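Local coordinates for protein hydratase ChsH2 (Mycobacterium tuberculosis KZN 4207, PDB 4WNB) that hydrates the side-chain double bond of a pregnadiene carboxyl-CoA thioester during bacterial cholesterol degradation, and takes medium-chain enoyl-CoAs less efficiently, at residues Phe143-Ile148 with Asn161-Lys166. Sequence-based numbering, arbitrary orientation.
Sequences FINQHI and NWRILK. With CD (cadmium ion), chain C.
I144 with I164 and Q146 with W162 each exchange two backbone hydrogen bonds, which fixes 143-148 and 161-166 as adjacent antiparallel strands, their axes 4.6 Å apart at closest approach; N145 and R163 form the non-hydrogen-bonded pair between them. The two strands belong to a β-hairpin in the antiparallel sheet of this hotdog-fold domain. F143, N145, H147, N161, R163 and L165 occupy one face. There CD1 of L165 sits 3.6 Å from the centroid of the F143 ring and only 10° off its normal, a CH-π contact over the middle of the face. Next to it, NE of R163 donates a nearly straight hydrogen bond to OD1 of N145, the amide standing almost perpendicular to the guanidinium; at 2.5 Å this NE to OD1 distance is shorter than normal, and its exact value is doubtful. The bend of R163 at chi3 (-55°) turns NE toward this oxygen, while ND2 of N145 bonds to the carbonyl of D129 on strand 121-136. Farther along, NE2 of H147 binds the cadmium ion at 2.6 Å, with E159 a second protein ligand. On the other face, Q146 lies alongside W162. NE1 of W162 donates a hydrogen bond to OE1 of Q146 (3.3 Å), the oxygen near the indole plane but the donor 52° out of the amide plane. CB of I144 meets CG1 of I164 at 3.9 Å, and both side chains pack on helix 87-96. NH1 of R163 bonds N1A of the bound CoA thioester; N145 probably acts as a second-shell residue that helps to orient this arginine, with F143 and L165 lining the same pocket.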
ATOM      1  N   PHE A 143      -5.202  32.780   3.155  1.00 30.71           N
ATOM      2  CA  PHE A 143      -5.128  31.803   2.072  1.00 30.22           C
ATOM      3  C   PHE A 143      -3.743  31.794   1.432  1.00 31.84           C
ATOM      4  O   PHE A 143      -3.236  32.815   0.984  1.00 29.71           O
ATOM      5  CB  PHE A 143      -6.205  32.090   1.029  1.00 32.33           C
ATOM      6  CG  PHE A 143      -7.600  31.856   1.537  1.00 35.13           C
ATOM      7  CD1 PHE A 143      -8.320  32.883   2.124  1.00 37.68           C
ATOM      8  CD2 PHE A 143      -8.182  30.598   1.450  1.00 31.66           C
ATOM      9  CE1 PHE A 143      -9.598  32.664   2.604  1.00 37.69           C
ATOM     10  CE2 PHE A 143      -9.456  30.374   1.922  1.00 32.34           C
ATOM     11  CZ  PHE A 143     -10.166  31.405   2.501  1.00 36.29           C
ATOM     12  N   ILE A 144      -3.137  30.616   1.404  1.00 27.42           N
ATOM     13  CA  ILE A 144      -1.786  30.447   0.907  1.00 26.89           C
ATOM     14  C   ILE A 144      -1.753  29.547  -0.312  1.00 25.99           C
ATOM     15  O   ILE A 144      -2.199  28.400  -0.246  1.00 25.35           O
ATOM     16  CB  ILE A 144      -0.885  29.835   1.983  1.00 26.76           C
ATOM     17  CG1 ILE A 144      -0.802  30.779   3.192  1.00 27.98           C
ATOM     18  CG2 ILE A 144       0.479  29.501   1.405  1.00 26.43           C
ATOM     19  CD1 ILE A 144      -0.462  30.042   4.473  1.00 30.17           C
ATOM     20  N   ASN A 145      -1.216  30.067  -1.409  1.00 26.25           N
ATOM     21  CA  ASN A 145      -1.056  29.279  -2.625  1.00 25.78           C
ATOM     22  C   ASN A 145       0.362  28.774  -2.790  1.00 25.54           C
ATOM     23  O   ASN A 145       1.325  29.499  -2.556  1.00 26.38           O
ATOM     24  CB  ASN A 145      -1.439  30.097  -3.866  1.00 33.25           C
ATOM     25  CG  ASN A 145      -2.859  30.619  -3.800  1.00 38.11           C
ATOM     26  OD1 ASN A 145      -3.812  29.886  -4.051  1.00 43.51           O
ATOM     27  ND2 ASN A 145      -3.005  31.890  -3.462  1.00 44.43           N
ATOM     28  N   GLN A 146       0.478  27.527  -3.214  1.00 25.90           N
ATOM     29  CA  GLN A 146       1.778  26.959  -3.523  1.00 26.86           C
ATOM     30  C   GLN A 146       1.764  26.450  -4.945  1.00 28.30           C
ATOM     31  O   GLN A 146       0.777  25.892  -5.418  1.00 26.43           O
ATOM     32  CB  GLN A 146       2.130  25.840  -2.544  1.00 29.67           C
ATOM     33  CG  GLN A 146       3.522  25.269  -2.734  1.00 42.42           C
ATOM     34  CD  GLN A 146       3.961  24.435  -1.554  1.00 48.93           C
ATOM     35  OE1 GLN A 146       3.911  23.204  -1.598  1.00 51.16           O
ATOM     36  NE2 GLN A 146       4.384  25.100  -0.479  1.00 53.59           N
ATOM     37  N   HIS A 147       2.874  26.644  -5.626  1.00 24.29           N
ATOM     38  CA  HIS A 147       2.948  26.278  -7.013  1.00 26.73           C
ATOM     39  C   HIS A 147       4.019  25.214  -7.207  1.00 25.97           C
ATOM     40  O   HIS A 147       5.197  25.440  -6.905  1.00 26.02           O
ATOM     41  CB  HIS A 147       3.229  27.529  -7.837  1.00 25.94           C
ATOM     42  CG  HIS A 147       3.478  27.257  -9.275  1.00 33.64           C
ATOM     43  ND1 HIS A 147       4.749  27.183  -9.799  1.00 39.85           N
ATOM     44  CD2 HIS A 147       2.629  27.053 -10.306  1.00 33.69           C
ATOM     45  CE1 HIS A 147       4.672  26.938 -11.093  1.00 41.88           C
ATOM     46  NE2 HIS A 147       3.399  26.848 -11.421  1.00 37.60           N
ATOM     47  N   ILE A 148       3.595  24.061  -7.720  1.00 23.06           N
ATOM     48  CA  ILE A 148       4.458  22.893  -7.873  1.00 24.25           C
ATOM     49  C   ILE A 148       4.718  22.606  -9.346  1.00 23.64           C
ATOM     50  O   ILE A 148       3.798  22.633 -10.149  1.00 27.71           O
ATOM     51  CB  ILE A 148       3.821  21.609  -7.264  1.00 23.01           C
ATOM     52  CG1 ILE A 148       3.436  21.785  -5.796  1.00 25.22           C
ATOM     53  CG2 ILE A 148       4.707  20.392  -7.528  1.00 25.97           C
ATOM     54  CD1 ILE A 148       4.371  22.572  -4.980  1.00 28.86           C
ATOM     55  N   ASN A 161      -1.261  23.887  -8.737  1.00 26.10           N
ATOM     56  CA  ASN A 161      -1.400  25.045  -7.889  1.00 26.67           C
ATOM     57  C   ASN A 161      -2.355  24.662  -6.801  1.00 29.16           C
ATOM     58  O   ASN A 161      -3.501  24.290  -7.065  1.00 30.75           O
ATOM     59  CB  ASN A 161      -1.888  26.269  -8.656  1.00 36.10           C
ATOM     60  CG  ASN A 161      -1.556  27.547  -7.933  1.00 38.52           C
ATOM     61  OD1 ASN A 161      -2.144  27.865  -6.893  1.00 51.87           O
ATOM     62  ND2 ASN A 161      -0.582  28.277  -8.456  1.00 49.28           N
ATOM     63  N   TRP A 162      -1.889  24.675  -5.566  1.00 26.53           N
ATOM     64  CA  TRP A 162      -2.825  24.343  -4.528  1.00 27.51           C
ATOM     65  C   TRP A 162      -2.832  25.380  -3.421  1.00 26.37           C
ATOM     66  O   TRP A 162      -1.928  26.218  -3.279  1.00 26.79           O
ATOM     67  CB  TRP A 162      -2.567  22.942  -3.993  1.00 33.63           C
ATOM     68  CG  TRP A 162      -1.370  22.780  -3.157  1.00 35.21           C
ATOM     69  CD1 TRP A 162      -0.077  23.014  -3.511  1.00 43.15           C
ATOM     70  CD2 TRP A 162      -1.346  22.303  -1.813  1.00 42.83           C
ATOM     71  NE1 TRP A 162       0.761  22.722  -2.452  1.00 48.63           N
ATOM     72  CE2 TRP A 162       0.002  22.284  -1.399  1.00 46.88           C
ATOM     73  CE3 TRP A 162      -2.333  21.886  -0.918  1.00 46.66           C
ATOM     74  CZ2 TRP A 162       0.383  21.870  -0.124  1.00 50.55           C
ATOM     75  CZ3 TRP A 162      -1.953  21.469   0.340  1.00 48.57           C
ATOM     76  CH2 TRP A 162      -0.610  21.472   0.729  1.00 49.84           C
ATOM     77  N   ARG A 163      -3.923  25.364  -2.689  1.00 26.60           N
ATOM     78  CA  ARG A 163      -4.213  26.450  -1.779  1.00 27.37           C
ATOM     79  C   ARG A 163      -4.631  25.879  -0.439  1.00 27.15           C
ATOM     80  O   ARG A 163      -5.389  24.904  -0.375  1.00 26.85           O
ATOM     81  CB  ARG A 163      -5.305  27.349  -2.364  1.00 29.17           C
ATOM     82  CG  ARG A 163      -5.616  28.597  -1.540  1.00 29.49           C
ATOM     83  CD  ARG A 163      -6.659  29.463  -2.254  1.00 34.45           C
ATOM     84  NE  ARG A 163      -6.244  29.807  -3.615  1.00 37.72           N
ATOM     85  CZ  ARG A 163      -7.080  30.017  -4.628  1.00 40.00           C
ATOM     86  NH1 ARG A 163      -8.390  29.909  -4.450  1.00 45.28           N
ATOM     87  NH2 ARG A 163      -6.608  30.329  -5.825  1.00 42.82           N
ATOM     88  N   ILE A 164      -4.105  26.458   0.630  1.00 27.49           N
ATOM     89  CA  ILE A 164      -4.555  26.097   1.953  1.00 27.60           C
ATOM     90  C   ILE A 164      -5.014  27.343   2.672  1.00 28.63           C
ATOM     91  O   ILE A 164      -4.611  28.455   2.324  1.00 29.29           O
ATOM     92  CB  ILE A 164      -3.465  25.423   2.783  1.00 27.29           C
ATOM     93  CG1 ILE A 164      -2.268  26.359   2.943  1.00 29.18           C
ATOM     94  CG2 ILE A 164      -3.028  24.112   2.123  1.00 26.46           C
ATOM     95  CD1 ILE A 164      -1.231  25.854   3.912  1.00 27.95           C
ATOM     96  N   LEU A 165      -5.865  27.121   3.663  1.00 28.92           N
ATOM     97  CA  LEU A 165      -6.292  28.154   4.591  1.00 29.96           C
ATOM     98  C   LEU A 165      -5.653  27.877   5.946  1.00 30.33           C
ATOM     99  O   LEU A 165      -5.885  26.825   6.539  1.00 29.77           O
ATOM    100  CB  LEU A 165      -7.818  28.178   4.699  1.00 30.51           C
ATOM    101  CG  LEU A 165      -8.393  29.107   5.779  1.00 31.68           C
ATOM    102  CD1 LEU A 165      -8.117  30.559   5.427  1.00 32.66           C
ATOM    103  CD2 LEU A 165      -9.892  28.870   5.983  1.00 32.27           C
ATOM    104  N   LYS A 166      -4.828  28.806   6.421  1.00 30.80           N
ATOM    105  CA  LYS A 166      -4.326  28.755   7.791  1.00 31.38           C
ATOM    106  C   LYS A 166      -5.174  29.714   8.612  1.00 32.52           C
ATOM    107  O   LYS A 166      -5.297  30.887   8.260  1.00 33.31           O
ATOM    108  CB  LYS A 166      -2.843  29.127   7.868  1.00 31.76           C
ATOM    109  CG  LYS A 166      -1.912  28.157   7.149  1.00 31.92           C
ATOM    110  CD  LYS A 166      -1.697  26.904   7.988  1.00 30.60           C
ATOM    111  CE  LYS A 166      -0.956  27.230   9.279  1.00 34.35           C
ATOM    112  NZ  LYS A 166      -1.206  26.228  10.349  1.00 35.61           N
TER
HETATM  113 CD    CD C 201       1.689  27.557 -13.215  0.76 37.08          CD
HETATM  114  O   HOH W   1      -0.319  28.762 -11.761  1.00 38.75           O